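Alginate lyase (Bacteroides ovatus, PDB 3NNB) probably cleaves alginate by beta-elimination, as expected of a polysaccharide lyase built largely of paired helices. Local coordinates at residues Y69-P74 with R89-D94; V133-A138 with K193-W198; M142-T147 with F199-E204; G223-V228 with L282-D287; L242-I247 with S293-D298. All coordinates share one frame; numbering follows the deposited sequence.

How the contacts relate
Contacts 2 and 3 lie next to each other on helix 189-208, their centres about 11 Å apart, and are joined by the bond from Trp-198 NE1 to Met-142 O (2.8 Å). Contact 4 uses helix 221-236 and contact 5 the next one, 240-258; their other halves lie on helix 274-293 and the loop after it. Their centres are about 13 Å apart, and Thr-246 CG2 packs on Asp-227 O. Leu-242 of contact 5 also touches Val-203 of contact 3. Contact 1 stands apart near the surface, about 38 Å from contact 5 between centres; there Trp-70 meets a bound citrate, probably from the crystallisation liquor, though it may mark a pocket. The sodium ion, held by Glu-182, Ser-184 and Phe-187, lies about 12 Å from the Met-195 side chain of contact 2.

Contact 1 (Y69-P74 with R89-D94); sequences YWWPDP and RNPELD
An Asx turn led by Asn-90 docks on the short strand 70-71, its amide bonded to Trp-70 and stacked on Trp-71. Asn-90 ND2 gives a nearly straight bond (170°) to Trp-70 O at 2.9 Å, in the carbonyl plane and on a lone pair. CG of Asn-90 stands anti to the backbone N (chi1 179°), which sets it over the indole of Trp-71; the amide plane lies 14° from that of the ring, stacked. Asn-90 CB lies 3.7 Å above the Trp-71 ring plane, and Asn-90 CA makes a CH-pi contact 3.8 Å from the centroid of the six-membered ring. Further along, Trp-71 CH2 meets Pro-91 CD at 3.7 Å. The amide has two other bonds: ND2 to Glu-92 OE1 (3.0 Å), and OD1 from Glu-92 N (2.8 Å), the donor above the carbonyl plane. With three bonds the amide's flip is fixed. Tyr-82 OH also bonds Glu-92 OE1, and Gln-88 O accepts from Trp-71 NE1. Strand 70-71 pairs antiparallel with strand 83-84, Met-66 of strand 64-66 touches Asn-90 and Glu-92, and the 3-10 segment from Pro-91 runs on toward helix 98-118.

Contact 2 (V133-A138 with K193-W198); sequences VWFLDA and KGMKEW
Phe-135 and Leu-136, on a wider pi-type turn of helix 121-136, face helix 189-208, with the CA atoms of Leu-136 and Gly-194 6.6 Å apart. Phe-135 projects toward that helix and meets Trp-198 in a T-shaped pair: its CD1 edge comes down over the indole face, the planes standing at 82°. Phe-135 CD1 reaches Trp-198 CE2 at 3.5 Å, and the centroids of the Phe-135 ring and the six-membered ring of Trp-198 are 4.7 Å apart. Met-195, a selenomethionine, bends at chi2 and chi3 (-53° and -51°), and its CE sits 3.6 Å from the Phe-135 centroid, squarely over one face. SE lies obliquely to the same ring, a Met-aromatic contact. The opposite face takes Trp-134 CD1, 3.4 Å above the plane, so the phenyl ring is sandwiched. Leu-136 CD2 rests on the backbone of Gly-194, 3.6 Å from Gly-194 C; a CB built at that glycine would clash with it. No hydrogen bond crosses the contact. Cohesion therefore comes from dispersion and ring quadrupoles, while the polar Trp-198 NE1 finds its acceptor in the loop at Met-142 O.

Contact 3 (M142-T147 with F199-E204); sequences MNPHLT and FTQLVE
Phi -86° and psi 67° at Pro-144 fold the chain into a tight turn, with CB of Pro-144 pointing toward helix 189-208; across from it, CG of Leu-202 is anti to its backbone N (chi1 -180°), and chi2 then carries CD1 to Leu-146. The proline ring crosses the Gln-201 side chain obliquely. Pro-144 CG comes to 3.5 Å from Gln-201 CB and 3.9 Å from Gln-201 CD, so the aliphatic part of the glutamine and its amide carbon both border the ring. Beside this, Pro-144 O lies 3.6 Å from Leu-202 CA, a close approach of loop carbonyl to helix backbone. Deeper in, Leu-146 CD1 touches Leu-202 CD1 at 3.8 Å, methyl against methyl. The loop bends here by an inverse gamma turn centred on Pro-144, closed by His-145 N bonding Asn-143 O at 2.9 Å. It connects helix 121-136 to strand 148-151, which runs parallel to strand 64-66, and thus lays the link between helical and strand parts along helix 189-208. The turn is followed by a second constraint: Thr-147 N donates to His-145 ND1 at 3.1 Å, in the plane of the imidazole. The other ring nitrogen, His-145 NE2, bonds Asp-62 OD1, and the ring also meets that of Trp-205, farther along helix 189-208. Tyr-233 of helix 221-236 packs on the Leu-202 side chain.

Contact 4 (G223-V228 with L282-D287); sequences GLAYDV and LGHMLD
Leu-224 spreads its two methyl branches over neighbouring side chains of helix 282-287, crossing Met-285 at about a right angle and His-284 at a slant. Its CG is anti to the backbone N (chi1 -170°), placing the branch point between the helices. From there Leu-224 CD1 meets CG of Met-285, a selenomethionine, at 3.8 Å, and its CE at a like distance, so that this methyl lies alongside the extended chain. CD2 of Leu-224 turns instead to His-284 CB, also 3.8 Å away. One turn on, Val-228 CG2 presses on His-284 O at 3.5 Å, and CG1 of Val-228 approaches Asp-287 CB (4.1 Å), the two side chains about perpendicular. Ala-225 CB completes the patch at 4.0 Å from His-284 ND1. Segments 223-228 and 282-287 run in the same sense, 24° apart, their axes approaching to 9.6 Å. That parallel pairing of helices 221-236 and 274-293, with helix 240-258 and the short helix 266-269 between them in sequence, is consistent with one layer of an alpha/alpha toroid. An alanine at Leu-224 would probably open a gap beside Met-285 and His-284 CB, leaving the selenomethionine side chain freer to turn. With no hydrogen bond across it, the join is mainly van der Waals; the carboxylate of Asp-287 finds its partners elsewhere, in Tyr-169 OH and a salt bridge with Arg-349.

Contact 5 (L242-I247 with S293-D298); sequences LAMKTI and STLGQD
Leu-295 and Gln-297, on either side of Gly-296, the C-prime residue of the Schellman motif that ends helix 274-293, pack on helix 240-258. Leu-295 CD1 meets Ile-247 CD1 at 3.6 Å, and Ile-247 CG2 touches Gln-297 CB, likewise at 3.6 Å. In the conformer described, one of two modelled, SE of selenomethionine Met-244 lies 3.6 Å from Gln-297 CD, the side chains at about a right angle; this part is less certain. The glutamine is folded back by a bend at chi2 (-60°), and Gln-297 NE2 donates to Leu-295 O at 3.2 Å, nearly straight (169°) but above the carbonyl plane. An alanine at Gln-297 would probably leave Leu-295 O without this donor and, with CG gone from its place 3.9 Å from Ile-247 CG2, open a gap beside that methyl. Farther out, the turn is set by Gly-296, whose positive phi (70°) favours glycine. Gln-297 N bonds Ala-292 O, and Gly-296 N closes the type I turn on Ser-293 O at 3.1 Å.

Contact 1 (Y69-P74 with R89-D94)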
# COMPACT_ATOMS: atom_id res chain seq x y z
N TYR A 69 -13.00 -8.52 8.01
CA TYR A 69 -13.95 -9.55 7.58
C TYR A 69 -14.64 -10.28 8.74
O TYR A 69 -15.23 -11.35 8.54
CB TYR A 69 -13.26 -10.55 6.68
CG TYR A 69 -12.64 -9.95 5.43
CD1 TYR A 69 -13.22 -8.90 4.72
CD2 TYR A 69 -11.47 -10.50 4.91
CE1 TYR A 69 -12.63 -8.40 3.53
CE2 TYR A 69 -10.88 -9.99 3.73
CZ TYR A 69 -11.48 -8.97 3.05
OH TYR A 69 -10.87 -8.49 1.89
N TRP A 70 -14.53 -9.72 9.94
CA TRP A 70 -15.04 -10.39 11.15
C TRP A 70 -16.30 -9.67 11.62
O TRP A 70 -16.32 -8.44 11.76
CB TRP A 70 -13.92 -10.44 12.24
CG TRP A 70 -12.81 -11.36 11.81
CD1 TRP A 70 -11.78 -11.07 10.94
CD2 TRP A 70 -12.70 -12.75 12.10
NE1 TRP A 70 -11.01 -12.18 10.74
CE2 TRP A 70 -11.55 -13.23 11.43
CE3 TRP A 70 -13.44 -13.63 12.90
CZ2 TRP A 70 -11.12 -14.57 11.53
CZ3 TRP A 70 -13.01 -14.95 13.00
CH2 TRP A 70 -11.86 -15.40 12.34
N TRP A 71 -17.35 -10.49 11.85
CA TRP A 71 -18.71 -10.03 12.14
C TRP A 71 -19.29 -10.72 13.36
O TRP A 71 -18.93 -11.85 13.66
CB TRP A 71 -19.66 -10.38 10.97
CG TRP A 71 -19.33 -9.71 9.66
CD1 TRP A 71 -18.27 -9.97 8.85
CD2 TRP A 71 -20.10 -8.69 9.02
NE1 TRP A 71 -18.32 -9.15 7.72
CE2 TRP A 71 -19.43 -8.36 7.81
CE3 TRP A 71 -21.27 -8.00 9.36
CZ2 TRP A 71 -19.94 -7.41 6.93
CZ3 TRP A 71 -21.76 -7.05 8.47
CH2 TRP A 71 -21.09 -6.75 7.30
N PRO A 72 -20.25 -10.05 14.03
CA PRO A 72 -20.98 -10.73 15.11
C PRO A 72 -21.65 -12.01 14.63
O PRO A 72 -22.20 -12.05 13.51
CB PRO A 72 -22.03 -9.70 15.56
CG PRO A 72 -21.63 -8.40 14.98
CD PRO A 72 -20.68 -8.66 13.82
N ASP A 73 -21.59 -13.05 15.46
CA ASP A 73 -22.18 -14.36 15.17
C ASP A 73 -23.62 -14.30 15.66
O ASP A 73 -23.84 -14.26 16.84
CB ASP A 73 -21.44 -15.44 15.94
CG ASP A 73 -21.91 -16.84 15.59
OD1 ASP A 73 -23.02 -16.96 15.05
OD2 ASP A 73 -21.17 -17.81 15.86
N PRO A 74 -24.61 -14.30 14.74
CA PRO A 74 -26.00 -14.19 15.20
C PRO A 74 -26.48 -15.35 16.09
O PRO A 74 -27.46 -15.19 16.84
CB PRO A 74 -26.81 -14.16 13.89
CG PRO A 74 -25.94 -14.85 12.89
CD PRO A 74 -24.53 -14.47 13.28
N ARG A 89 -16.71 -6.60 4.29
CA ARG A 89 -16.15 -5.69 5.28
C ARG A 89 -17.20 -5.20 6.29
O ARG A 89 -18.19 -4.54 5.93
CB ARG A 89 -15.42 -4.50 4.62
CG ARG A 89 -14.16 -4.89 3.86
CD ARG A 89 -13.44 -3.68 3.22
NE ARG A 89 -12.72 -2.84 4.18
CZ ARG A 89 -11.43 -2.96 4.53
NH1 ARG A 89 -10.65 -3.90 4.01
NH2 ARG A 89 -10.91 -2.11 5.44
N ASN A 90 -16.96 -5.51 7.56
CA ASN A 90 -17.88 -5.11 8.62
C ASN A 90 -17.78 -3.61 8.90
O ASN A 90 -16.72 -3.12 9.20
CB ASN A 90 -17.52 -5.88 9.88
CG ASN A 90 -18.39 -5.53 11.06
OD1 ASN A 90 -19.20 -4.57 11.03
ND2 ASN A 90 -18.17 -6.27 12.16
N PRO A 91 -18.86 -2.87 8.68
CA PRO A 91 -18.74 -1.42 8.84
C PRO A 91 -18.36 -0.97 10.24
O PRO A 91 -17.97 0.19 10.41
CB PRO A 91 -20.12 -0.91 8.42
CG PRO A 91 -21.02 -2.06 8.50
CD PRO A 91 -20.19 -3.29 8.23
N GLU A 92 -18.50 -1.83 11.25
CA GLU A 92 -18.03 -1.52 12.61
C GLU A 92 -16.59 -1.13 12.64
O GLU A 92 -16.15 -0.47 13.54
CB GLU A 92 -18.18 -2.73 13.55
CG GLU A 92 -19.60 -3.02 13.91
CD GLU A 92 -19.69 -4.09 14.98
OE1 GLU A 92 -19.12 -5.18 14.82
OE2 GLU A 92 -20.36 -3.84 15.97
N LEU A 93 -15.82 -1.59 11.66
CA LEU A 93 -14.39 -1.24 11.66
C LEU A 93 -14.12 0.27 11.67
O LEU A 93 -13.07 0.73 12.15
CB LEU A 93 -13.67 -1.95 10.53
CG LEU A 93 -13.86 -1.40 9.11
CD1 LEU A 93 -12.91 -0.19 8.85
CD2 LEU A 93 -13.56 -2.53 8.14
N ASP A 94 -15.10 1.04 11.22
CA ASP A 94 -14.99 2.50 11.12
C ASP A 94 -14.91 3.17 12.48
O ASP A 94 -14.47 4.31 12.57
CB ASP A 94 -16.19 3.06 10.34
CG ASP A 94 -16.05 4.54 10.09
OD1 ASP A 94 -15.03 4.93 9.48
OD2 ASP A 94 -16.96 5.31 10.51

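Contact 2 (V133-A138 with K193-W198)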
# COMPACT_ATOMS: atom_id res chain seq x y z
N VAL A 133 -0.02 16.06 13.63
CA VAL A 133 -1.15 15.58 14.43
C VAL A 133 -1.07 14.05 14.56
O VAL A 133 -1.26 13.50 15.64
CB VAL A 133 -2.48 16.03 13.86
CG1 VAL A 133 -3.64 15.33 14.59
CG2 VAL A 133 -2.59 17.58 13.96
N TRP A 134 -0.77 13.37 13.47
CA TRP A 134 -0.79 11.90 13.49
C TRP A 134 0.40 11.25 14.19
O TRP A 134 0.23 10.25 14.89
CB TRP A 134 -0.93 11.31 12.07
CG TRP A 134 -1.21 9.84 12.11
CD1 TRP A 134 -0.30 8.83 12.16
CD2 TRP A 134 -2.50 9.24 12.25
NE1 TRP A 134 -0.96 7.61 12.27
CE2 TRP A 134 -2.30 7.85 12.36
CE3 TRP A 134 -3.81 9.74 12.28
CZ2 TRP A 134 -3.36 6.94 12.49
CZ3 TRP A 134 -4.86 8.85 12.38
CH2 TRP A 134 -4.63 7.46 12.53
N PHE A 135 1.59 11.78 13.94
CA PHE A 135 2.85 11.18 14.33
C PHE A 135 3.68 11.85 15.44
O PHE A 135 4.45 11.16 16.10
CB PHE A 135 3.79 11.07 13.13
CG PHE A 135 3.32 10.12 12.06
CD1 PHE A 135 3.52 8.74 12.18
CD2 PHE A 135 2.69 10.60 10.91
CE1 PHE A 135 3.10 7.87 11.20
CE2 PHE A 135 2.23 9.71 9.94
CZ PHE A 135 2.48 8.34 10.07
N LEU A 136 3.64 13.19 15.54
CA LEU A 136 4.67 13.94 16.29
C LEU A 136 4.15 14.66 17.52
O LEU A 136 4.90 14.79 18.50
CB LEU A 136 5.41 14.94 15.40
CG LEU A 136 5.97 14.33 14.10
CD1 LEU A 136 6.63 15.44 13.23
CD2 LEU A 136 6.96 13.20 14.41
N ASP A 137 2.91 15.14 17.50
CA ASP A 137 2.37 15.94 18.60
C ASP A 137 2.11 15.01 19.79
O ASP A 137 1.43 13.97 19.66
CB ASP A 137 1.05 16.60 18.21
CG ASP A 137 1.17 17.74 17.18
OD1 ASP A 137 2.30 18.23 16.96
OD2 ASP A 137 0.09 18.10 16.60
N ALA A 138 2.60 15.39 20.97
CA ALA A 138 2.45 14.54 22.16
C ALA A 138 1.01 14.24 22.48
O ALA A 138 0.71 13.12 22.95
CB ALA A 138 3.14 15.23 23.42
N LYS A 193 13.37 14.71 10.76
CA LYS A 193 13.99 13.93 11.81
C LYS A 193 12.91 13.18 12.62
O LYS A 193 13.09 12.02 13.01
CB LYS A 193 14.77 14.86 12.72
CG LYS A 193 15.51 14.18 13.85
CD LYS A 193 16.35 15.21 14.66
CE LYS A 193 16.98 14.56 15.90
NZ LYS A 193 17.34 15.59 16.89
N GLY A 194 11.82 13.86 12.95
CA GLY A 194 10.74 13.24 13.72
C GLY A 194 10.11 12.07 12.98
O GLY A 194 9.84 11.02 13.59
N MSE A 195 9.88 12.24 11.69
CA MSE A 195 9.33 11.17 10.87
C MSE A 195 10.29 9.97 10.74
O MSE A 195 9.89 8.79 10.83
CB MSE A 195 8.91 11.71 9.50
CG MSE A 195 7.72 12.65 9.56
SE MSE A 195 6.15 11.99 10.45
CE MSE A 195 5.98 10.29 9.52
N LYS A 196 11.57 10.25 10.49
CA LYS A 196 12.56 9.17 10.40
C LYS A 196 12.68 8.44 11.75
O LYS A 196 12.84 7.22 11.77
CB LYS A 196 13.91 9.70 9.95
CG LYS A 196 13.89 10.13 8.50
CD LYS A 196 15.20 10.80 8.06
CE LYS A 196 16.35 9.83 7.87
NZ LYS A 196 16.96 9.40 9.16
N GLU A 197 12.59 9.17 12.86
CA GLU A 197 12.65 8.55 14.20
C GLU A 197 11.44 7.65 14.45
O GLU A 197 11.57 6.56 14.98
CB GLU A 197 12.80 9.61 15.30
CG GLU A 197 14.23 10.18 15.39
CD GLU A 197 14.42 11.25 16.46
OE1 GLU A 197 13.44 11.63 17.12
OE2 GLU A 197 15.57 11.70 16.63
N TRP A 198 10.25 8.10 14.03
CA TRP A 198 9.04 7.26 14.15
C TRP A 198 9.20 5.96 13.36
O TRP A 198 8.98 4.86 13.90
CB TRP A 198 7.80 8.02 13.69
CG TRP A 198 6.51 7.35 14.07
CD1 TRP A 198 5.74 7.66 15.17
CD2 TRP A 198 5.81 6.34 13.36
NE1 TRP A 198 4.64 6.87 15.19
CE2 TRP A 198 4.64 6.06 14.10
CE3 TRP A 198 6.03 5.66 12.16
CZ2 TRP A 198 3.72 5.11 13.71
CZ3 TRP A 198 5.11 4.72 11.77
CH2 TRP A 198 3.96 4.46 12.55

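Contact 3 (M142-T147 with F199-E204)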
# COMPACT_ATOMS: atom_id res chain seq x y z
N MSE A 142 0.31 8.73 17.28
CA MSE A 142 0.24 7.27 17.25
C MSE A 142 1.59 6.69 17.68
O MSE A 142 2.61 7.05 17.14
CB MSE A 142 -0.13 6.77 15.87
CG MSE A 142 -0.13 5.26 15.74
SE MSE A 142 -0.57 4.65 13.95
CE MSE A 142 0.39 2.97 13.98
N ASN A 143 1.59 5.78 18.65
CA ASN A 143 2.81 5.04 19.00
C ASN A 143 3.30 4.19 17.84
O ASN A 143 2.50 3.67 17.06
CB ASN A 143 2.61 4.24 20.27
CG ASN A 143 2.34 5.11 21.47
OD1 ASN A 143 2.86 6.23 21.55
ND2 ASN A 143 1.53 4.60 22.41
N PRO A 144 4.63 4.03 17.71
CA PRO A 144 5.16 3.34 16.53
C PRO A 144 5.19 1.80 16.68
O PRO A 144 6.26 1.19 16.72
CB PRO A 144 6.57 3.94 16.38
CG PRO A 144 6.94 4.25 17.77
CD PRO A 144 5.70 4.74 18.44
N HIS A 145 4.00 1.22 16.73
CA HIS A 145 3.80 -0.23 16.76
C HIS A 145 2.36 -0.55 16.43
O HIS A 145 1.49 0.31 16.48
CB HIS A 145 4.14 -0.82 18.12
CG HIS A 145 3.18 -0.43 19.20
ND1 HIS A 145 2.01 -1.12 19.44
CD2 HIS A 145 3.22 0.58 20.10
CE1 HIS A 145 1.38 -0.56 20.45
NE2 HIS A 145 2.08 0.48 20.86
N LEU A 146 2.11 -1.81 16.07
CA LEU A 146 0.77 -2.28 15.74
C LEU A 146 0.44 -3.54 16.57
O LEU A 146 -0.17 -4.48 16.08
CB LEU A 146 0.64 -2.52 14.21
CG LEU A 146 0.45 -1.23 13.39
CD1 LEU A 146 1.83 -0.69 13.03
CD2 LEU A 146 -0.35 -1.47 12.14
N THR A 147 0.76 -3.51 17.87
CA THR A 147 0.38 -4.59 18.76
C THR A 147 -1.12 -4.85 18.76
O THR A 147 -1.55 -6.02 18.92
CB THR A 147 0.93 -4.32 20.19
OG1 THR A 147 2.34 -4.20 20.08
CG2 THR A 147 0.55 -5.49 21.16
N PHE A 199 9.63 6.06 12.09
CA PHE A 199 9.78 4.87 11.25
C PHE A 199 10.93 4.00 11.78
O PHE A 199 10.90 2.81 11.61
CB PHE A 199 9.96 5.25 9.77
CG PHE A 199 8.64 5.44 9.07
CD1 PHE A 199 7.92 4.33 8.61
CD2 PHE A 199 8.06 6.72 8.95
CE1 PHE A 199 6.69 4.48 8.03
CE2 PHE A 199 6.82 6.85 8.36
CZ PHE A 199 6.14 5.73 7.90
N THR A 200 11.95 4.59 12.39
CA THR A 200 13.08 3.80 12.96
C THR A 200 12.53 2.92 14.08
O THR A 200 12.84 1.74 14.14
CB THR A 200 14.20 4.70 13.49
OG1 THR A 200 14.83 5.42 12.40
CG2 THR A 200 15.22 3.90 14.26
N GLN A 201 11.68 3.51 14.94
CA GLN A 201 11.04 2.78 16.01
C GLN A 201 10.09 1.72 15.51
O GLN A 201 10.05 0.60 16.01
CB GLN A 201 10.35 3.70 16.96
CG GLN A 201 11.32 4.49 17.80
CD GLN A 201 10.57 5.42 18.75
OE1 GLN A 201 10.15 6.49 18.37
NE2 GLN A 201 10.38 4.98 19.97
N LEU A 202 9.32 2.04 14.49
CA LEU A 202 8.47 1.02 13.87
C LEU A 202 9.26 -0.18 13.35
O LEU A 202 8.88 -1.31 13.58
CB LEU A 202 7.65 1.64 12.74
CG LEU A 202 6.72 0.67 12.01
CD1 LEU A 202 5.59 0.12 12.95
CD2 LEU A 202 6.15 1.24 10.73
N VAL A 203 10.35 0.08 12.63
CA VAL A 203 11.22 -0.98 12.12
C VAL A 203 11.82 -1.84 13.24
O VAL A 203 11.80 -3.09 13.13
CB VAL A 203 12.32 -0.46 11.16
CG1 VAL A 203 13.35 -1.64 10.83
CG2 VAL A 203 11.66 0.11 9.84
N GLU A 204 12.25 -1.20 14.32
CA GLU A 204 12.68 -1.93 15.51
C GLU A 204 11.58 -2.85 16.04
O GLU A 204 11.85 -3.99 16.40
CB GLU A 204 13.13 -0.96 16.60
CG GLU A 204 14.48 -0.34 16.27
CD GLU A 204 14.92 0.70 17.26
OE1 GLU A 204 14.11 1.20 18.05
OE2 GLU A 204 16.11 1.02 17.21

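Contact 4 (G223-V228 with L282-D287)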
# COMPACT_ATOMS: atom_id res chain seq x y z
N GLY A 223 2.61 -11.91 4.06
CA GLY A 223 4.02 -12.06 4.25
C GLY A 223 4.83 -11.38 3.15
O GLY A 223 5.89 -10.79 3.42
N LEU A 224 4.36 -11.43 1.91
CA LEU A 224 5.01 -10.72 0.82
C LEU A 224 5.00 -9.21 1.06
O LEU A 224 6.04 -8.52 0.93
CB LEU A 224 4.35 -11.13 -0.50
CG LEU A 224 5.03 -10.68 -1.81
CD1 LEU A 224 4.75 -11.67 -2.94
CD2 LEU A 224 4.59 -9.26 -2.21
N ALA A 225 3.84 -8.70 1.50
CA ALA A 225 3.70 -7.30 1.82
C ALA A 225 4.58 -6.88 3.01
O ALA A 225 5.10 -5.76 3.03
CB ALA A 225 2.20 -6.92 2.03
N TYR A 226 4.76 -7.75 3.98
CA TYR A 226 5.63 -7.43 5.13
C TYR A 226 7.01 -7.08 4.64
O TYR A 226 7.59 -6.10 5.07
CB TYR A 226 5.69 -8.61 6.09
CG TYR A 226 6.68 -8.41 7.23
CD1 TYR A 226 8.01 -8.71 7.06
CD2 TYR A 226 6.26 -7.89 8.47
CE1 TYR A 226 8.94 -8.55 8.08
CE2 TYR A 226 7.19 -7.72 9.53
CZ TYR A 226 8.51 -8.06 9.33
OH TYR A 226 9.51 -7.93 10.32
N ASP A 227 7.53 -7.89 3.72
CA ASP A 227 8.89 -7.64 3.22
C ASP A 227 8.99 -6.30 2.49
O ASP A 227 9.97 -5.58 2.62
CB ASP A 227 9.35 -8.76 2.29
CG ASP A 227 9.76 -10.01 3.02
OD1 ASP A 227 9.66 -10.09 4.26
OD2 ASP A 227 10.19 -10.97 2.33
N VAL A 228 7.99 -5.99 1.65
CA VAL A 228 7.98 -4.69 0.96
C VAL A 228 8.02 -3.52 1.94
O VAL A 228 8.80 -2.58 1.78
CB VAL A 228 6.78 -4.53 -0.03
CG1 VAL A 228 6.90 -3.23 -0.80
CG2 VAL A 228 6.73 -5.71 -1.00
N LEU A 282 0.20 -9.17 -6.88
CA LEU A 282 1.02 -8.76 -8.03
C LEU A 282 1.44 -7.29 -7.93
O LEU A 282 2.60 -6.94 -8.26
CB LEU A 282 0.26 -8.99 -9.35
CG LEU A 282 0.55 -10.29 -10.07
CD1 LEU A 282 -0.55 -10.55 -11.12
CD2 LEU A 282 2.00 -10.25 -10.68
N GLY A 283 0.54 -6.42 -7.50
CA GLY A 283 0.89 -5.00 -7.33
C GLY A 283 2.00 -4.79 -6.28
O GLY A 283 2.89 -3.96 -6.45
N HIS A 284 1.96 -5.57 -5.22
CA HIS A 284 2.98 -5.51 -4.18
C HIS A 284 4.31 -6.11 -4.66
O HIS A 284 5.40 -5.62 -4.29
CB HIS A 284 2.50 -6.18 -2.91
CG HIS A 284 1.30 -5.51 -2.33
ND1 HIS A 284 0.45 -6.16 -1.45
CD2 HIS A 284 0.76 -4.29 -2.57
CE1 HIS A 284 -0.54 -5.33 -1.14
NE2 HIS A 284 -0.37 -4.19 -1.79
N MSE A 285 4.23 -7.13 -5.51
CA MSE A 285 5.42 -7.65 -6.18
C MSE A 285 6.08 -6.54 -7.00
O MSE A 285 7.28 -6.37 -6.96
CB MSE A 285 5.10 -8.83 -7.09
CG MSE A 285 4.61 -10.06 -6.34
SE MSE A 285 3.98 -11.41 -7.53
CE MSE A 285 3.26 -12.69 -6.25
N LEU A 286 5.28 -5.82 -7.77
CA LEU A 286 5.77 -4.72 -8.59
C LEU A 286 6.29 -3.55 -7.78
O LEU A 286 7.26 -2.91 -8.17
CB LEU A 286 4.73 -4.30 -9.63
CG LEU A 286 4.38 -5.37 -10.67
CD1 LEU A 286 3.13 -5.04 -11.51
CD2 LEU A 286 5.55 -5.57 -11.65
N ASP A 287 5.68 -3.29 -6.62
CA ASP A 287 6.24 -2.31 -5.70
C ASP A 287 7.65 -2.74 -5.26
O ASP A 287 8.56 -1.92 -5.25
CB ASP A 287 5.37 -2.19 -4.43
CG ASP A 287 4.08 -1.42 -4.65
OD1 ASP A 287 3.93 -0.65 -5.61
OD2 ASP A 287 3.16 -1.64 -3.82

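Contact 5 (L242-I247 with S293-D298)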
# COMPACT_ATOMS: atom_id res chain seq x y z
N LEU A 242 19.71 -3.51 5.73
CA LEU A 242 18.52 -4.31 6.01
C LEU A 242 17.64 -4.40 4.75
O LEU A 242 17.07 -5.45 4.48
CB LEU A 242 17.68 -3.69 7.14
CG LEU A 242 16.37 -4.39 7.54
CD1 LEU A 242 16.48 -5.89 7.89
CD2 LEU A 242 15.72 -3.64 8.77
N ALA A 243 17.52 -3.30 4.01
CA ALA A 243 16.76 -3.30 2.76
C ALA A 243 17.38 -4.27 1.76
O ALA A 243 16.67 -5.09 1.17
CB ALA A 243 16.70 -1.89 2.15
N MSE A 244 18.71 -4.20 1.60
CA MSE A 244 19.42 -5.11 0.68
C MSE A 244 19.20 -6.59 1.04
O MSE A 244 18.92 -7.42 0.15
CB MSE A 244 20.92 -4.75 0.65
CG MSE A 244 21.70 -5.33 -0.51
SE MSE A 244 21.21 -4.50 -2.19
CE MSE A 244 21.91 -2.71 -1.91
N LYS A 245 19.31 -6.92 2.32
CA LYS A 245 19.12 -8.28 2.78
C LYS A 245 17.71 -8.78 2.45
O LYS A 245 17.53 -9.89 1.97
CB LYS A 245 19.36 -8.39 4.28
CG LYS A 245 18.90 -9.70 4.88
CD LYS A 245 19.04 -9.69 6.40
CE LYS A 245 19.02 -11.09 6.98
NZ LYS A 245 17.69 -11.76 6.82
N THR A 246 16.71 -7.95 2.74
CA THR A 246 15.31 -8.31 2.56
C THR A 246 15.03 -8.52 1.06
O THR A 246 14.34 -9.45 0.66
CB THR A 246 14.39 -7.24 3.19
OG1 THR A 246 14.79 -7.05 4.55
CG2 THR A 246 12.90 -7.68 3.15
N ILE A 247 15.59 -7.65 0.24
CA ILE A 247 15.48 -7.78 -1.23
C ILE A 247 16.12 -9.07 -1.74
O ILE A 247 15.52 -9.81 -2.54
CB ILE A 247 16.08 -6.56 -1.95
CG1 ILE A 247 15.21 -5.31 -1.67
CG2 ILE A 247 16.20 -6.80 -3.48
CD1 ILE A 247 15.84 -3.96 -2.07
N SER A 293 14.81 -1.89 -7.95
CA SER A 293 15.49 -1.33 -9.13
C SER A 293 16.34 -0.13 -8.73
O SER A 293 17.37 0.20 -9.36
CB SER A 293 14.48 -0.90 -10.20
OG SER A 293 13.75 0.25 -9.80
N THR A 294 15.89 0.60 -7.72
CA THR A 294 16.64 1.79 -7.29
C THR A 294 17.99 1.42 -6.65
O THR A 294 18.88 2.27 -6.55
CB THR A 294 15.83 2.69 -6.34
OG1 THR A 294 15.71 2.12 -5.04
CG2 THR A 294 14.46 3.06 -6.94
N LEU A 295 18.12 0.17 -6.20
CA LEU A 295 19.33 -0.34 -5.64
C LEU A 295 20.03 -1.29 -6.64
O LEU A 295 20.94 -1.98 -6.26
CB LEU A 295 19.03 -1.10 -4.34
CG LEU A 295 18.36 -0.35 -3.19
CD1 LEU A 295 18.20 -1.27 -1.99
CD2 LEU A 295 19.15 0.88 -2.84
N GLY A 296 19.58 -1.33 -7.89
CA GLY A 296 20.18 -2.18 -8.91
C GLY A 296 19.97 -3.67 -8.74
O GLY A 296 20.73 -4.48 -9.29
N GLN A 297 18.93 -4.04 -8.00
CA GLN A 297 18.57 -5.42 -7.76
C GLN A 297 17.40 -5.85 -8.65
O GLN A 297 16.33 -5.21 -8.68
CB GLN A 297 18.22 -5.65 -6.29
CG GLN A 297 19.28 -5.14 -5.30
CD GLN A 297 20.61 -5.82 -5.51
OE1 GLN A 297 20.69 -7.04 -5.43
NE2 GLN A 297 21.66 -5.04 -5.86
N ASP A 298 17.61 -6.89 -9.45
CA ASP A 298 16.62 -7.29 -10.45
C ASP A 298 15.70 -8.35 -9.83
O ASP A 298 15.89 -9.54 -10.02
CB ASP A 298 17.31 -7.84 -11.68
CG ASP A 298 16.34 -8.10 -12.82
OD1 ASP A 298 15.09 -8.03 -12.61
OD2 ASP A 298 16.82 -8.38 -13.94